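Local coordinates for protein 7,8-dihydro-6-hydroxymethylpterin pyrophosphokinase-dihydropteroate synthase (Plasmodium falciparum, PDB 6JWY) that probably catalyses two successive steps of folate biosynthesis, pyrophosphorylation of hydroxymethyldihydropterin by ATP and condensation of the resulting diphosphate with 4-aminobenzoate to give dihydropteroate, at residues A[454-459]-A[477-482]. The protein carries 1 engineered substitution. Sequence-based numbering, arbitrary orientation.
Sequences PVLQLF and PIISID. With CKL (4-[(2-azanyl-4-oxidanylidene-7,8-dihydro-3~{H}-pteridin-6-yl)methylamino]-~{N}-(5,6-dimethoxypyrimidin-4-yl)benzenesulfonamide), chain C.
Leu456 and Ile479 lie alongside each other, pointing opposite ways, between helix 454-459 and strand 478-482, with Leu456 CD2 3.6 Å from Ile479 CG2. The CD1 branch of Leu456 reaches along the strand, 4.3 Å from Ile481 CD1. One turn on, Phe459 extends from the helix toward the strand, its CG swung away from its own N (chi1 168°), and its far rim meets two groups obliquely. Phe459 CE1 lies 4.1 Å from Ile479 CD1, and Phe459 CZ lies 4.1 Å from Pro477 CG. Ile479 thus serves both helix residues, CG2 for the leucine and CD1 for the ring. Its first torsion sets CG2 opposite the backbone N and CG1 beside it, and the chi2 turn of -77° then aims CD1. Helix and strand run nearly antiparallel, as in the beta-alpha-beta crossover from strand 428-432 to strand 478-482 of a TIM barrel. Helix 411-423 also packs on Phe459, and helix 486-494 on Leu456 and Ile481. At the strand's end, Asp482 OD2 accepts a hydrogen bond from N10 of the pterin-sulfonamide adduct CKL, 2.6 Å long and 158° at the hydrogen. The helix contact is wholly apolar, without hydrogen bonds, so shape and burial hold it, while the strand's polar end serves the pterin pocket.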
# COMPACT_ATOMS: atom_id res chain seq x y z
N PRO A 454 0.04 -9.25 41.13
CA PRO A 454 -1.30 -8.93 41.63
C PRO A 454 -2.28 -8.60 40.51
O PRO A 454 -3.33 -9.25 40.41
CB PRO A 454 -1.05 -7.71 42.52
CG PRO A 454 0.30 -8.05 43.11
CD PRO A 454 1.09 -8.61 41.94
N VAL A 455 -1.88 -7.67 39.63
CA VAL A 455 -2.69 -7.25 38.50
C VAL A 455 -3.10 -8.43 37.63
O VAL A 455 -4.24 -8.50 37.20
CB VAL A 455 -2.00 -6.17 37.65
CG1 VAL A 455 -2.94 -5.71 36.54
CG2 VAL A 455 -1.52 -4.99 38.48
N LEU A 456 -2.17 -9.35 37.35
CA LEU A 456 -2.51 -10.43 36.44
C LEU A 456 -3.34 -11.44 37.20
O LEU A 456 -4.11 -12.20 36.61
CB LEU A 456 -1.25 -11.08 35.85
CG LEU A 456 -0.43 -10.22 34.88
CD1 LEU A 456 1.00 -10.72 34.75
CD2 LEU A 456 -1.09 -10.16 33.52
N GLN A 457 -3.16 -11.47 38.52
CA GLN A 457 -3.89 -12.45 39.30
C GLN A 457 -5.31 -11.96 39.52
O GLN A 457 -6.26 -12.73 39.41
CB GLN A 457 -3.16 -12.82 40.59
CG GLN A 457 -3.70 -14.12 41.18
CD GLN A 457 -2.77 -15.29 40.98
OE1 GLN A 457 -1.62 -15.26 41.40
NE2 GLN A 457 -3.29 -16.35 40.35
N LEU A 458 -5.44 -10.66 39.80
CA LEU A 458 -6.75 -10.05 39.86
C LEU A 458 -7.48 -10.30 38.54
O LEU A 458 -8.59 -10.84 38.53
CB LEU A 458 -6.58 -8.56 40.15
CG LEU A 458 -7.86 -7.80 40.49
CD1 LEU A 458 -8.82 -8.66 41.30
CD2 LEU A 458 -7.53 -6.50 41.22
N PHE A 459 -6.82 -9.93 37.42
CA PHE A 459 -7.45 -9.99 36.11
C PHE A 459 -7.96 -11.41 35.84
O PHE A 459 -9.07 -11.56 35.34
CB PHE A 459 -6.53 -9.56 34.97
CG PHE A 459 -7.11 -9.92 33.62
CD1 PHE A 459 -6.87 -11.16 33.05
CD2 PHE A 459 -8.00 -9.06 32.98
CE1 PHE A 459 -7.47 -11.51 31.85
CE2 PHE A 459 -8.59 -9.41 31.77
CZ PHE A 459 -8.32 -10.63 31.20
N PRO A 477 -8.47 -11.97 25.88
CA PRO A 477 -7.26 -11.51 25.22
C PRO A 477 -6.12 -12.47 25.54
O PRO A 477 -6.14 -13.17 26.57
CB PRO A 477 -6.97 -10.14 25.86
CG PRO A 477 -7.68 -10.22 27.20
CD PRO A 477 -8.90 -11.09 26.97
N ILE A 478 -5.19 -12.52 24.60
CA ILE A 478 -3.87 -13.07 24.80
C ILE A 478 -3.12 -12.08 25.68
O ILE A 478 -3.31 -10.87 25.53
CB ILE A 478 -3.23 -13.29 23.41
CG1 ILE A 478 -4.02 -14.33 22.61
CG2 ILE A 478 -1.76 -13.64 23.54
CD1 ILE A 478 -3.91 -14.16 21.12
N ILE A 479 -2.35 -12.61 26.63
CA ILE A 479 -1.64 -11.80 27.61
C ILE A 479 -0.14 -11.99 27.37
O ILE A 479 0.38 -13.12 27.36
CB ILE A 479 -2.02 -12.19 29.07
CG1 ILE A 479 -3.53 -12.22 29.32
CG2 ILE A 479 -1.30 -11.31 30.08
CD1 ILE A 479 -4.17 -10.85 29.49
N SER A 480 0.52 -10.85 27.17
CA SER A 480 1.96 -10.87 27.10
C SER A 480 2.51 -10.05 28.27
O SER A 480 1.94 -9.02 28.63
CB SER A 480 2.45 -10.43 25.73
OG SER A 480 2.97 -9.10 25.71
N ILE A 481 3.60 -10.55 28.85
CA ILE A 481 4.30 -9.82 29.89
C ILE A 481 5.64 -9.30 29.36
O ILE A 481 6.48 -10.06 28.88
CB ILE A 481 4.43 -10.65 31.19
CG1 ILE A 481 5.09 -9.81 32.30
CG2 ILE A 481 5.13 -11.98 30.94
CD1 ILE A 481 5.11 -10.45 33.64
N ASP A 482 5.81 -7.98 29.46
CA ASP A 482 6.99 -7.28 28.99
C ASP A 482 8.02 -7.36 30.11
O ASP A 482 8.04 -6.49 30.99
CB ASP A 482 6.64 -5.82 28.73
CG ASP A 482 7.72 -5.02 28.03
OD1 ASP A 482 8.92 -5.36 28.19
OD2 ASP A 482 7.37 -4.04 27.35
C2 CKL C . 8.45 -4.38 22.52
C4 CKL C . 8.77 -2.13 21.85
C5 CKL C . 8.65 -1.65 23.23
C6 CKL C . 8.43 -2.73 24.21
O24 CKL C . 12.30 7.06 22.15
S21 CKL C . 11.35 7.15 23.23
O23 CKL C . 10.23 7.87 22.70
N22 CKL C . 11.79 7.98 24.56
C25 CKL C . 13.04 8.43 24.84
C30 CKL C . 13.23 9.17 26.00
O31 CKL C . 12.18 9.44 26.84
C32 CKL C . 11.94 8.64 28.00
C29 CKL C . 14.50 9.65 26.28
O33 CKL C . 14.72 10.40 27.42
C34 CKL C . 15.58 11.54 27.41
N28 CKL C . 15.51 9.36 25.43
C27 CKL C . 15.31 8.63 24.31
N26 CKL C . 14.09 8.17 24.01
C18 CKL C . 11.02 5.69 23.81
C17 CKL C . 9.86 5.51 24.56
C16 CKL C . 9.57 4.26 25.08
C19 CKL C . 11.91 4.61 23.62
C20 CKL C . 11.61 3.36 24.14
C15 CKL C . 10.42 3.17 24.86
N14 CKL C . 10.11 1.93 25.36
C13 CKL C . 8.77 1.36 25.61
C8 CKL C . 8.67 -0.02 24.97
C9 CKL C . 8.44 -1.07 25.99
N10 CKL C . 8.33 -2.41 25.50
N1 CKL C . 8.32 -4.04 23.83
N7 CKL C . 8.76 -0.33 23.62
O12 CKL C . 8.95 -1.31 20.92
N3 CKL C . 8.68 -3.45 21.57
N11 CKL C . 8.39 -5.67 22.15